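PDB 3JZD: iron-containing alcohol dehydrogenase from Ralstonia eutropha, which probably catalyses the NADH- or NADPH-dependent reduction of maleylacetate to 3-oxoadipate in the breakdown of aromatic compounds. Local coordinates for residues L40-P45 / G64-A69; I108-G113 / G143-V148; T260-L265 / H305-A310; V264-L269 / T297-A302; E319-A324 / P343-L348. All coordinates share one frame; numbering follows the deposited sequence.

Contact 1: L40-P45 / G64-A69; sequences LVLCTP and GVYAGA. With NAD (nicotinamide-adenine-dinucleotide), chain E.
The carbonyl O of V41 is gripped from the neighbouring strand by the backbone N of Y66 at 2.7 Å, a nearly straight bond (167° at the hydrogen), and by the CA-H of V65, with V65 CA 3.2 Å from V41 O. This is parallel pairing inside a beta-alpha-beta unit of the Rossmann-like nucleotide domain: strands 40-42 and 64-66 are joined through helix 48-58, and strand 62-66 is one of the two edge strands of the sheet within this chain. V41 and V65 share one face of the sheet. L42 and Y66 share the other, where L42 CD2 rests 4.1 Å from Y66 CB while the tyrosine OH reaches D80. Past the strands, C43 SG sits between its own N and carbonyl carbon (chi1 61°) and packs 3.6 Å from A67 CB. C43 O then accepts A69 N at 2.8 Å, which continues the pairing beyond the strands. Next along the chain, T44 OG1 donates to the adenosine-ribose hydroxyl O2B of NAD at 2.7 Å.

Contact 2: I108-G113 / G143-V148; sequences IALETG and GRDPRV
The guanidinium of R147 lies against the turn at G113, with R147 CZ 3.5 Å from G113 CA and that carbon over one face of the flat group, displaced toward its rim. The arginine reaches the C-terminal end of helix 99-112 with its chain extended from CG to NE. Polar approaches are close but none has hydrogen-bond geometry. R147 NH1 stands 2.7 Å from A109 O and close to L110 O, both at poor angles, and it also faces the N-H of G113, another donor, so its exact placing is doubtful. A109 O is instead held by G113 N, and G113 has the positive phi of a residue leaving a helix. Apolar packing comes from L110, whose CG is anti to the backbone N (chi1 -171°). The L110 side chain lies beside that of V148, pointing the same way, with L110 CB 4.0 Å from V148 CG1. Separately, L110 CD1 sets a methyl against a carboxylate oxygen, 3.5 Å from D145 OD2. Y132 of the hairpin 131-144 touches all three. A cation near the carbonyl end of a helix would be expected to be favourable, though the doubtful NH1 position does not define individual bonds.

Contact 3: T260-L265 / H305-A310; sequences THTIVL and HGAPVA
I263 turns three carbons of its side chain onto the backbone of the loop 305-310, each meeting a different carbonyl. CG1 comes within 3.3 Å of P308 O. The branch methyl CG2 faces V309 O at 3.5 Å, and the tip CD1 meets A310 O, also at 3.5 Å. CG1 is anti to the carbonyl carbon of I263, beside its backbone N (chi1 -66°), which puts CG2 anti to that N, and both branches come close to V309 C. The tip also brushes the proline ring, with I263 CD1 4.1 Å from P308 CB. T262, one residue earlier in helix 257-272, also brings its methyl to the loop, T262 CG2 lying 3.7 Å from P308 O and 4.0 Å from A307 CB. Its hydroxyl turns back to A258 O in its own helix, so it is the carbon branch of the threonine that faces the loop. V309 and A310 point their own side chains away, and the helix meets mainly main chain at these positions. The loop starts at a Schellman motif that ends helix 294-304, with G306 as the positive-phi C-prime residue. It passes against helix 257-272 before the chain goes on to helix 321-328. The chemistry is therefore aliphatic carbons laid against carbonyl oxygens in a buried spot, an interface held by close fit, with neither charge nor hydrogen bond between the two segments.

Contact 4: V264-L269 / T297-A302; sequences VLPHAL and TLFDLA
L298 CD1 is the hub of the first shell: L269 CD1 touches it at 3.5 Å, and L265 CD2 approaches it to 4.0 Å. The L269 and L298 side chains cross at about a right angle. Next in sequence to L265, P266 sets its ring against the backbone of helix 294-304, with P266 CG 3.7 Å from F299 N and 3.9 Å from F299 CB, and the same carbon lies at the edge of the F299 ring. These residues join two antiparallel helices of the C-terminal helical domain, their local axes 8.7 Å apart and 175° apart in direction. The second shell starts with the proline, where helix 257-272 is kinked, the backbone N of P266 and of H267 lacking the usual bond to the turn before. Helix 165-182 backs the leucines, L173 touching L298 and I176 touching L265. The side chains that meet are all apolar, the join rests on van der Waals packing, and I263 O, left without its usual backbone donor, is satisfied by H267 ND1.

Contact 5: E319-A324 / P343-L348; sequences EDLDRA and PIRALL
D322 OD1 receives the NE-H of R345 at 2.9 Å in a salt bridge that is close to straight, 165° at the hydrogen. The oxygen lies in the guanidinium plane and is met on its anti side. NH2 of R345 adds a weak second bond to the same oxygen, 3.3 Å from D322 OD1, and the carboxylate and guanidinium planes are 53° apart. Face packing of an aliphatic carbon is the second kind of contact. L321 CB sits over the centre of the R345 guanidinium, 3.5 Å from R345 CZ, and the leucine and arginine side chains cross at about a right angle. The arginine bends at chi2 (65°), bringing CD round toward helix 321-328, and its NH1 goes on to Q349 OE1 in its own helix. Apolar packing completes the contact: L348 CD1 meets A324 CB at 3.9 Å, and L321 CD2 lies 4.3 Å from L348 CB. The first turn of helix 321-328 is thereby tied to helix 341-353. A bound calcium ion about 5 Å from the D322 side chain is too far for coordination, but its charge, like that of R345, would be expected to favour the ionised carboxylate.

Contacts 1 and 2 belong to the nucleotide-binding half, contacts 3, 4 and 5 to the helical half. L42 CD1 meets I108 CD1 at 3.9 Å, packing the sheet of contact 1 on the helix of contact 2. NAD lies between the halves: T44 of contact 1 bonds it directly, while the side chain of V148 in contact 2 is about 7 Å and that of T262 in contact 3 about 9 Å from it. Contacts 3 and 4 share helix 257-272, and T262 CG2 lies 3.5 Å from A302 CB. H267 O touches L347 CD1 at 3.7 Å, joining contact 4 to contact 5, where the D322 side chain is about 5 Å from a calcium ion.

Contact 1: L40-P45 / G64-A69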
# COMPACT_ATOMS: atom_id res chain seq x y z
N LEU A 40 0.82 -20.98 -20.37
CA LEU A 40 2.17 -21.29 -20.85
C LEU A 40 3.16 -20.85 -19.78
O LEU A 40 3.16 -19.70 -19.37
CB LEU A 40 2.47 -20.51 -22.13
CG LEU A 40 3.84 -20.67 -22.78
CD1 LEU A 40 4.05 -22.13 -23.28
CD2 LEU A 40 3.95 -19.64 -23.91
N VAL A 41 4.02 -21.77 -19.36
CA VAL A 41 5.03 -21.54 -18.35
C VAL A 41 6.31 -21.09 -19.06
O VAL A 41 6.78 -21.74 -20.03
CB VAL A 41 5.30 -22.81 -17.50
CG1 VAL A 41 6.37 -22.49 -16.41
CG2 VAL A 41 3.98 -23.36 -16.91
N LEU A 42 6.89 -20.01 -18.55
CA LEU A 42 8.05 -19.39 -19.11
C LEU A 42 9.22 -19.50 -18.17
O LEU A 42 9.06 -19.36 -16.94
CB LEU A 42 7.76 -17.89 -19.32
CG LEU A 42 6.51 -17.48 -20.10
CD1 LEU A 42 6.28 -15.93 -20.05
CD2 LEU A 42 6.61 -18.00 -21.51
N CYS A 43 10.41 -19.70 -18.73
CA CYS A 43 11.64 -19.70 -17.94
C CYS A 43 12.86 -19.52 -18.81
O CYS A 43 12.75 -19.52 -20.05
CB CYS A 43 11.79 -21.01 -17.15
SG CYS A 43 11.87 -22.50 -18.16
N THR A 44 14.00 -19.35 -18.17
CA THR A 44 15.27 -19.34 -18.87
C THR A 44 15.66 -20.84 -19.00
O THR A 44 15.10 -21.67 -18.28
CB THR A 44 16.37 -18.64 -18.07
OG1 THR A 44 16.52 -19.31 -16.81
CG2 THR A 44 16.06 -17.19 -17.81
N PRO A 45 16.64 -21.17 -19.86
CA PRO A 45 17.00 -22.58 -19.95
C PRO A 45 17.56 -23.13 -18.64
O PRO A 45 17.43 -24.32 -18.39
CB PRO A 45 18.06 -22.62 -21.07
CG PRO A 45 17.94 -21.31 -21.80
CD PRO A 45 17.42 -20.32 -20.77
N GLY A 64 2.26 -26.07 -21.65
CA GLY A 64 3.66 -26.43 -21.88
C GLY A 64 4.63 -25.42 -21.30
O GLY A 64 4.23 -24.45 -20.66
N VAL A 65 5.91 -25.65 -21.54
CA VAL A 65 6.98 -24.81 -21.03
C VAL A 65 7.78 -24.25 -22.17
O VAL A 65 8.20 -24.97 -23.05
CB VAL A 65 7.94 -25.59 -20.11
CG1 VAL A 65 9.14 -24.72 -19.71
CG2 VAL A 65 7.22 -26.10 -18.89
N TYR A 66 7.94 -22.94 -22.18
CA TYR A 66 8.76 -22.26 -23.14
C TYR A 66 9.94 -21.79 -22.33
O TYR A 66 9.83 -20.84 -21.55
CB TYR A 66 8.05 -21.07 -23.74
CG TYR A 66 8.95 -20.34 -24.71
CD1 TYR A 66 9.75 -19.29 -24.30
CD2 TYR A 66 9.03 -20.74 -26.03
CE1 TYR A 66 10.58 -18.64 -25.18
CE2 TYR A 66 9.84 -20.09 -26.93
CZ TYR A 66 10.60 -19.05 -26.51
OH TYR A 66 11.40 -18.42 -27.39
N ALA A 67 11.07 -22.45 -22.55
CA ALA A 67 12.29 -22.22 -21.79
C ALA A 67 13.33 -21.39 -22.50
O ALA A 67 14.52 -21.66 -22.37
CB ALA A 67 12.90 -23.55 -21.41
N GLY A 68 12.93 -20.34 -23.18
CA GLY A 68 13.89 -19.48 -23.84
C GLY A 68 13.94 -18.04 -23.34
O GLY A 68 14.32 -17.16 -24.10
N ALA A 69 13.59 -17.77 -22.10
CA ALA A 69 13.73 -16.39 -21.62
C ALA A 69 15.21 -16.05 -21.72
O ALA A 69 16.05 -16.94 -21.52
CB ALA A 69 13.27 -16.23 -20.22
PA NAD E . 17.73 -12.56 -14.43
O1A NAD E . 16.25 -12.71 -14.57
O2A NAD E . 18.27 -12.02 -15.68
O5B NAD E . 18.38 -13.90 -13.83
C5B NAD E . 19.79 -14.13 -13.93
C4B NAD E . 20.05 -15.62 -13.88
O4B NAD E . 19.73 -16.17 -12.61
C3B NAD E . 19.17 -16.37 -14.88
O3B NAD E . 19.89 -17.38 -15.52
C2B NAD E . 18.12 -17.05 -14.03
O2B NAD E . 17.62 -18.22 -14.63
C1B NAD E . 18.91 -17.31 -12.75
N9A NAD E . 18.04 -17.40 -11.57
C8A NAD E . 17.08 -16.48 -11.25
N7A NAD E . 16.51 -16.87 -10.10
C5A NAD E . 17.07 -18.01 -9.67
C6A NAD E . 16.82 -18.85 -8.58
N6A NAD E . 16.14 -18.46 -7.52
N1A NAD E . 17.55 -20.01 -8.46
C2A NAD E . 18.50 -20.34 -9.39
N3A NAD E . 18.76 -19.51 -10.47
C4A NAD E . 18.03 -18.37 -10.62
O3 NAD E . 18.20 -11.54 -13.26
PN NAD E . 17.34 -10.36 -12.60
O1N NAD E . 18.42 -9.48 -11.96
O2N NAD E . 16.21 -10.92 -11.83
O5D NAD E . 16.65 -9.58 -13.76
C5D NAD E . 17.30 -8.51 -14.38
C4D NAD E . 16.54 -8.22 -15.66
O4D NAD E . 15.26 -7.78 -15.29
C3D NAD E . 17.16 -7.08 -16.45
O3D NAD E . 16.79 -7.24 -17.79
C2D NAD E . 16.51 -5.88 -15.86
O2D NAD E . 16.60 -4.76 -16.71
C1D NAD E . 15.09 -6.43 -15.68
N1N NAD E . 14.33 -5.64 -14.70
C2N NAD E . 13.22 -4.97 -15.14
C3N NAD E . 12.46 -4.22 -14.25
C7N NAD E . 11.18 -3.55 -14.71
O7N NAD E . 10.40 -2.84 -13.79
N7N NAD E . 10.75 -3.64 -15.95
C4N NAD E . 12.84 -4.17 -12.90
C5N NAD E . 13.96 -4.86 -12.46
C6N NAD E . 14.69 -5.63 -13.37

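Contact 2: I108-G113 / G143-V148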
# COMPACT_ATOMS: atom_id res chain seq x y z
N ILE A 108 4.92 -10.74 -23.96
CA ILE A 108 3.79 -11.51 -24.51
C ILE A 108 2.47 -10.77 -24.22
O ILE A 108 1.59 -10.70 -25.07
CB ILE A 108 3.75 -12.95 -23.93
CG1 ILE A 108 4.99 -13.73 -24.36
CG2 ILE A 108 2.48 -13.72 -24.35
CD1 ILE A 108 5.12 -15.04 -23.63
N ALA A 109 2.36 -10.22 -23.02
CA ALA A 109 1.15 -9.54 -22.58
C ALA A 109 0.99 -8.26 -23.34
O ALA A 109 -0.13 -7.88 -23.64
CB ALA A 109 1.18 -9.27 -21.10
N LEU A 110 2.10 -7.61 -23.67
CA LEU A 110 2.06 -6.39 -24.48
C LEU A 110 1.43 -6.65 -25.85
O LEU A 110 0.64 -5.86 -26.31
CB LEU A 110 3.45 -5.81 -24.67
CG LEU A 110 3.52 -4.42 -25.31
CD1 LEU A 110 2.63 -3.45 -24.56
CD2 LEU A 110 4.96 -3.89 -25.33
N GLU A 111 1.76 -7.77 -26.48
CA GLU A 111 1.23 -8.10 -27.81
C GLU A 111 -0.14 -8.79 -27.77
O GLU A 111 -0.95 -8.62 -28.68
CB GLU A 111 2.25 -8.98 -28.57
CG GLU A 111 1.81 -9.61 -29.93
CD GLU A 111 1.58 -8.61 -31.07
OE1 GLU A 111 0.99 -7.54 -30.83
OE2 GLU A 111 1.99 -8.91 -32.22
N THR A 112 -0.41 -9.56 -26.72
CA THR A 112 -1.63 -10.33 -26.69
C THR A 112 -2.71 -9.95 -25.71
O THR A 112 -3.83 -10.40 -25.86
CB THR A 112 -1.30 -11.77 -26.35
OG1 THR A 112 -0.82 -11.84 -25.00
CG2 THR A 112 -0.24 -12.28 -27.31
N GLY A 113 -2.39 -9.18 -24.70
CA GLY A 113 -3.37 -8.84 -23.71
C GLY A 113 -3.57 -9.90 -22.65
O GLY A 113 -4.21 -9.62 -21.63
N GLY A 143 9.11 0.89 -21.99
CA GLY A 143 7.86 1.64 -22.02
C GLY A 143 6.99 1.23 -20.84
O GLY A 143 7.36 0.34 -20.07
N ARG A 144 5.85 1.87 -20.72
CA ARG A 144 4.94 1.65 -19.62
C ARG A 144 3.60 1.32 -20.22
O ARG A 144 3.17 1.97 -21.17
CB ARG A 144 4.84 2.92 -18.80
CG ARG A 144 4.37 2.71 -17.37
CD ARG A 144 4.37 4.05 -16.57
NE ARG A 144 4.59 3.81 -15.14
CZ ARG A 144 5.78 3.86 -14.52
NH1 ARG A 144 6.89 4.17 -15.18
NH2 ARG A 144 5.87 3.61 -13.22
N ASP A 145 2.93 0.31 -19.69
CA ASP A 145 1.63 -0.09 -20.16
C ASP A 145 1.01 -0.97 -19.06
O ASP A 145 1.57 -2.01 -18.71
CB ASP A 145 1.74 -0.82 -21.52
CG ASP A 145 0.39 -1.10 -22.17
OD1 ASP A 145 -0.57 -1.38 -21.43
OD2 ASP A 145 0.30 -1.08 -23.41
N PRO A 146 -0.15 -0.56 -18.51
CA PRO A 146 -0.88 -1.30 -17.45
C PRO A 146 -1.09 -2.75 -17.81
O PRO A 146 -1.08 -3.62 -16.96
CB PRO A 146 -2.24 -0.59 -17.41
CG PRO A 146 -1.99 0.76 -17.95
CD PRO A 146 -0.90 0.62 -18.98
N ARG A 147 -1.25 -2.97 -19.10
CA ARG A 147 -1.40 -4.28 -19.71
C ARG A 147 -0.31 -5.29 -19.35
O ARG A 147 -0.58 -6.48 -19.30
CB ARG A 147 -1.32 -3.98 -21.20
CG ARG A 147 -2.02 -4.87 -22.18
CD ARG A 147 -2.05 -4.10 -23.52
NE ARG A 147 -3.03 -4.65 -24.42
CZ ARG A 147 -2.82 -5.68 -25.23
NH1 ARG A 147 -1.64 -6.30 -25.24
NH2 ARG A 147 -3.79 -6.11 -26.04
N VAL A 148 0.91 -4.81 -19.08
CA VAL A 148 2.04 -5.69 -18.75
C VAL A 148 2.20 -6.00 -17.27
O VAL A 148 2.96 -6.87 -16.91
CB VAL A 148 3.39 -5.16 -19.34
CG1 VAL A 148 3.18 -4.81 -20.82
CG2 VAL A 148 3.93 -3.94 -18.55

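Contact 3: T260-L265 / H305-A310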
# COMPACT_ATOMS: atom_id res chain seq x y z
N THR A 260 25.88 -4.43 -11.42
CA THR A 260 26.03 -3.02 -11.75
C THR A 260 25.29 -2.19 -10.70
O THR A 260 25.84 -1.25 -10.16
CB THR A 260 25.52 -2.70 -13.18
OG1 THR A 260 26.29 -3.42 -14.12
CG2 THR A 260 25.59 -1.22 -13.52
N HIS A 261 24.07 -2.59 -10.35
CA HIS A 261 23.32 -1.89 -9.32
C HIS A 261 24.08 -1.86 -8.02
O HIS A 261 24.21 -0.81 -7.36
CB HIS A 261 21.90 -2.54 -9.16
CG HIS A 261 20.94 -2.07 -10.19
ND1 HIS A 261 20.14 -0.96 -10.00
CD2 HIS A 261 20.73 -2.46 -11.48
CE1 HIS A 261 19.46 -0.72 -11.11
NE2 HIS A 261 19.80 -1.61 -12.02
N THR A 262 24.61 -3.01 -7.66
CA THR A 262 25.30 -3.17 -6.40
C THR A 262 26.53 -2.23 -6.30
O THR A 262 26.73 -1.58 -5.31
CB THR A 262 25.74 -4.62 -6.24
OG1 THR A 262 24.60 -5.45 -6.06
CG2 THR A 262 26.68 -4.79 -5.04
N ILE A 263 27.30 -2.14 -7.37
CA ILE A 263 28.50 -1.32 -7.41
C ILE A 263 28.22 0.15 -7.51
O ILE A 263 28.85 0.93 -6.82
CB ILE A 263 29.40 -1.77 -8.61
CG1 ILE A 263 29.90 -3.23 -8.34
CG2 ILE A 263 30.55 -0.75 -8.82
CD1 ILE A 263 30.34 -4.06 -9.63
N VAL A 264 27.28 0.53 -8.36
CA VAL A 264 26.95 1.94 -8.59
C VAL A 264 26.18 2.61 -7.42
O VAL A 264 26.42 3.77 -7.10
CB VAL A 264 26.16 2.08 -9.92
CG1 VAL A 264 25.58 3.55 -10.12
CG2 VAL A 264 27.09 1.66 -11.09
N LEU A 265 25.27 1.89 -6.76
CA LEU A 265 24.46 2.50 -5.72
C LEU A 265 25.20 3.40 -4.70
O LEU A 265 24.83 4.54 -4.52
CB LEU A 265 23.57 1.46 -5.05
CG LEU A 265 22.64 2.02 -4.00
CD1 LEU A 265 21.62 2.91 -4.67
CD2 LEU A 265 21.94 0.78 -3.24
N HIS A 305 29.58 -9.22 2.25
CA HIS A 305 28.94 -10.46 1.87
C HIS A 305 29.34 -10.95 0.50
O HIS A 305 28.56 -11.56 -0.18
CB HIS A 305 27.43 -10.35 2.00
CG HIS A 305 27.00 -9.88 3.34
ND1 HIS A 305 26.67 -8.57 3.58
CD2 HIS A 305 26.98 -10.50 4.54
CE1 HIS A 305 26.40 -8.42 4.87
NE2 HIS A 305 26.59 -9.58 5.47
N GLY A 306 30.57 -10.63 0.10
CA GLY A 306 31.13 -11.18 -1.12
C GLY A 306 30.72 -10.64 -2.47
O GLY A 306 31.11 -11.20 -3.46
N ALA A 307 29.95 -9.56 -2.54
CA ALA A 307 29.62 -9.02 -3.86
C ALA A 307 30.80 -8.18 -4.37
O ALA A 307 31.55 -7.62 -3.58
CB ALA A 307 28.41 -8.15 -3.78
N PRO A 308 30.92 -8.08 -5.69
CA PRO A 308 31.92 -7.16 -6.27
C PRO A 308 31.48 -5.71 -5.98
O PRO A 308 30.27 -5.43 -5.87
CB PRO A 308 31.83 -7.44 -7.77
CG PRO A 308 30.56 -8.09 -7.99
CD PRO A 308 30.15 -8.79 -6.71
N VAL A 309 32.47 -4.84 -5.77
CA VAL A 309 32.24 -3.43 -5.46
C VAL A 309 32.97 -2.49 -6.45
O VAL A 309 32.96 -1.27 -6.28
CB VAL A 309 32.69 -3.13 -4.02
CG1 VAL A 309 31.82 -3.91 -3.02
CG2 VAL A 309 34.22 -3.46 -3.82
N ALA A 310 33.59 -3.06 -7.48
CA ALA A 310 34.34 -2.30 -8.47
C ALA A 310 33.88 -2.74 -9.83
O ALA A 310 33.84 -3.94 -10.10
CB ALA A 310 35.85 -2.57 -8.29

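Contact 4: V264-L269 / T297-A302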
# COMPACT_ATOMS: atom_id res chain seq x y z
N VAL A 264 27.28 0.53 -8.36
CA VAL A 264 26.95 1.94 -8.59
C VAL A 264 26.18 2.61 -7.42
O VAL A 264 26.42 3.77 -7.10
CB VAL A 264 26.16 2.08 -9.92
CG1 VAL A 264 25.58 3.55 -10.12
CG2 VAL A 264 27.09 1.66 -11.09
N LEU A 265 25.27 1.89 -6.76
CA LEU A 265 24.46 2.50 -5.72
C LEU A 265 25.20 3.40 -4.70
O LEU A 265 24.83 4.54 -4.52
CB LEU A 265 23.57 1.46 -5.05
CG LEU A 265 22.64 2.02 -4.00
CD1 LEU A 265 21.62 2.91 -4.67
CD2 LEU A 265 21.94 0.78 -3.24
N PRO A 266 26.24 2.91 -4.04
CA PRO A 266 26.86 3.83 -3.12
C PRO A 266 27.36 5.17 -3.73
O PRO A 266 27.30 6.23 -3.08
CB PRO A 266 28.05 3.00 -2.60
CG PRO A 266 27.67 1.54 -2.81
CD PRO A 266 26.93 1.61 -4.12
N HIS A 267 27.88 5.12 -4.97
CA HIS A 267 28.44 6.30 -5.64
C HIS A 267 27.36 7.23 -6.18
O HIS A 267 27.54 8.46 -6.22
CB HIS A 267 29.43 5.86 -6.73
CG HIS A 267 30.52 5.00 -6.19
ND1 HIS A 267 30.49 3.62 -6.24
CD2 HIS A 267 31.61 5.33 -5.45
CE1 HIS A 267 31.55 3.14 -5.62
NE2 HIS A 267 32.24 4.16 -5.14
N ALA A 268 26.25 6.63 -6.61
CA ALA A 268 25.11 7.41 -7.06
C ALA A 268 24.53 8.11 -5.81
O ALA A 268 24.13 9.29 -5.85
CB ALA A 268 24.05 6.51 -7.79
N LEU A 269 24.50 7.40 -4.68
CA LEU A 269 24.01 8.04 -3.45
C LEU A 269 24.99 9.12 -3.01
O LEU A 269 24.58 10.23 -2.67
CB LEU A 269 23.70 7.03 -2.33
CG LEU A 269 22.56 6.03 -2.62
CD1 LEU A 269 22.43 5.04 -1.54
CD2 LEU A 269 21.20 6.72 -2.85
N THR A 297 27.61 2.71 4.10
CA THR A 297 26.91 1.60 4.71
C THR A 297 26.49 0.57 3.66
O THR A 297 26.66 -0.62 3.87
CB THR A 297 25.73 2.08 5.62
OG1 THR A 297 26.23 2.97 6.61
CG2 THR A 297 25.03 0.93 6.32
N LEU A 298 25.96 1.03 2.52
CA LEU A 298 25.52 0.13 1.45
C LEU A 298 26.71 -0.54 0.75
O LEU A 298 26.65 -1.70 0.33
CB LEU A 298 24.59 0.89 0.47
CG LEU A 298 23.25 1.16 1.18
CD1 LEU A 298 22.42 2.20 0.52
CD2 LEU A 298 22.50 -0.23 1.32
N PHE A 299 27.81 0.20 0.63
CA PHE A 299 29.05 -0.33 0.12
C PHE A 299 29.48 -1.50 0.99
O PHE A 299 29.76 -2.57 0.48
CB PHE A 299 30.13 0.71 0.16
CG PHE A 299 31.44 0.24 -0.35
CD1 PHE A 299 32.33 -0.42 0.50
CD2 PHE A 299 31.82 0.47 -1.66
CE1 PHE A 299 33.60 -0.85 0.04
CE2 PHE A 299 33.10 0.04 -2.11
CZ PHE A 299 33.96 -0.62 -1.27
N ASP A 300 29.51 -1.29 2.30
CA ASP A 300 29.89 -2.36 3.25
C ASP A 300 28.94 -3.55 3.19
O ASP A 300 29.37 -4.68 3.37
CB ASP A 300 29.93 -1.88 4.71
CG ASP A 300 31.03 -0.92 4.99
OD1 ASP A 300 31.94 -0.76 4.14
OD2 ASP A 300 30.99 -0.27 6.08
N LEU A 301 27.66 -3.30 2.99
CA LEU A 301 26.69 -4.41 2.94
C LEU A 301 27.00 -5.33 1.76
O LEU A 301 26.84 -6.58 1.84
CB LEU A 301 25.27 -3.84 2.78
CG LEU A 301 24.04 -4.74 2.93
CD1 LEU A 301 24.09 -5.38 4.31
CD2 LEU A 301 22.79 -3.86 2.74
N ALA A 302 27.49 -4.72 0.67
CA ALA A 302 27.86 -5.50 -0.51
C ALA A 302 29.17 -6.21 -0.24
O ALA A 302 29.28 -7.42 -0.42
CB ALA A 302 28.03 -4.60 -1.77

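Contact 5: E319-A324 / P343-L348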
# COMPACT_ATOMS: atom_id res chain seq x y z
N GLU A 319 38.98 2.05 -20.07
CA GLU A 319 39.08 2.84 -21.28
C GLU A 319 37.73 3.28 -21.85
O GLU A 319 37.72 4.02 -22.79
CB GLU A 319 39.83 2.02 -22.35
CG GLU A 319 41.27 1.59 -21.93
CD GLU A 319 41.39 0.29 -21.12
OE1 GLU A 319 40.35 -0.31 -20.76
OE2 GLU A 319 42.55 -0.11 -20.86
N ASP A 320 36.63 2.79 -21.31
CA ASP A 320 35.28 3.15 -21.74
C ASP A 320 34.57 4.14 -20.81
O ASP A 320 33.43 4.52 -21.06
CB ASP A 320 34.41 1.89 -21.79
CG ASP A 320 34.65 1.04 -23.00
OD1 ASP A 320 35.11 1.61 -24.00
OD2 ASP A 320 34.33 -0.18 -22.96
N LEU A 321 35.23 4.53 -19.73
CA LEU A 321 34.63 5.41 -18.75
C LEU A 321 34.37 6.78 -19.34
O LEU A 321 33.31 7.35 -19.10
CB LEU A 321 35.48 5.48 -17.48
CG LEU A 321 35.64 4.17 -16.65
CD1 LEU A 321 36.71 4.39 -15.53
CD2 LEU A 321 34.32 3.63 -16.07
N ASP A 322 35.30 7.30 -20.16
CA ASP A 322 35.07 8.57 -20.80
C ASP A 322 33.78 8.51 -21.63
O ASP A 322 32.97 9.43 -21.57
CB ASP A 322 36.21 8.99 -21.72
CG ASP A 322 37.53 9.26 -20.99
OD1 ASP A 322 37.55 9.66 -19.80
OD2 ASP A 322 38.57 9.07 -21.67
N ARG A 323 33.60 7.44 -22.42
CA ARG A 323 32.40 7.30 -23.24
C ARG A 323 31.16 7.15 -22.36
O ARG A 323 30.12 7.73 -22.64
CB ARG A 323 32.50 6.10 -24.17
CG ARG A 323 31.25 5.88 -25.03
CD ARG A 323 31.32 4.61 -25.89
NE ARG A 323 32.45 4.65 -26.82
CZ ARG A 323 32.42 5.13 -28.06
NH1 ARG A 323 31.31 5.59 -28.61
NH2 ARG A 323 33.54 5.14 -28.78
N ALA A 324 31.29 6.39 -21.30
CA ALA A 324 30.20 6.21 -20.36
C ALA A 324 29.74 7.55 -19.78
O ALA A 324 28.54 7.75 -19.57
CB ALA A 324 30.62 5.23 -19.23
N PRO A 343 31.76 15.79 -12.39
CA PRO A 343 31.41 14.95 -11.26
C PRO A 343 30.82 13.58 -11.68
O PRO A 343 30.98 12.63 -10.96
CB PRO A 343 30.40 15.80 -10.49
CG PRO A 343 29.80 16.75 -11.53
CD PRO A 343 30.98 17.03 -12.44
N ILE A 344 30.18 13.47 -12.84
CA ILE A 344 29.72 12.14 -13.31
C ILE A 344 30.91 11.27 -13.68
O ILE A 344 30.95 10.07 -13.35
CB ILE A 344 28.73 12.20 -14.51
CG1 ILE A 344 27.34 12.61 -14.00
CG2 ILE A 344 28.65 10.84 -15.27
CD1 ILE A 344 26.64 11.60 -13.11
N ARG A 345 31.91 11.88 -14.33
CA ARG A 345 33.11 11.15 -14.69
C ARG A 345 33.87 10.67 -13.43
O ARG A 345 34.44 9.59 -13.44
CB ARG A 345 34.02 12.00 -15.57
CG ARG A 345 35.30 11.25 -15.94
CD ARG A 345 34.97 10.05 -16.80
NE ARG A 345 36.17 9.36 -17.25
CZ ARG A 345 36.85 8.51 -16.49
NH1 ARG A 345 36.48 8.26 -15.23
NH2 ARG A 345 37.92 7.91 -16.98
N ALA A 346 33.87 11.47 -12.38
CA ALA A 346 34.52 11.11 -11.10
C ALA A 346 33.72 9.99 -10.37
O ALA A 346 34.30 9.12 -9.72
CB ALA A 346 34.67 12.37 -10.18
N LEU A 347 32.38 10.04 -10.49
CA LEU A 347 31.52 9.00 -9.92
C LEU A 347 31.92 7.70 -10.58
O LEU A 347 32.16 6.72 -9.92
CB LEU A 347 30.03 9.27 -10.22
CG LEU A 347 28.93 8.27 -9.80
CD1 LEU A 347 27.53 8.92 -9.92
CD2 LEU A 347 29.02 6.90 -10.63
N LEU A 348 31.99 7.72 -11.90
CA LEU A 348 32.34 6.53 -12.67
C LEU A 348 33.72 5.96 -12.35
O LEU A 348 33.91 4.73 -12.34
CB LEU A 348 32.24 6.86 -14.16
CG LEU A 348 30.83 6.95 -14.72
CD1 LEU A 348 30.83 7.57 -16.08
CD2 LEU A 348 30.23 5.56 -14.76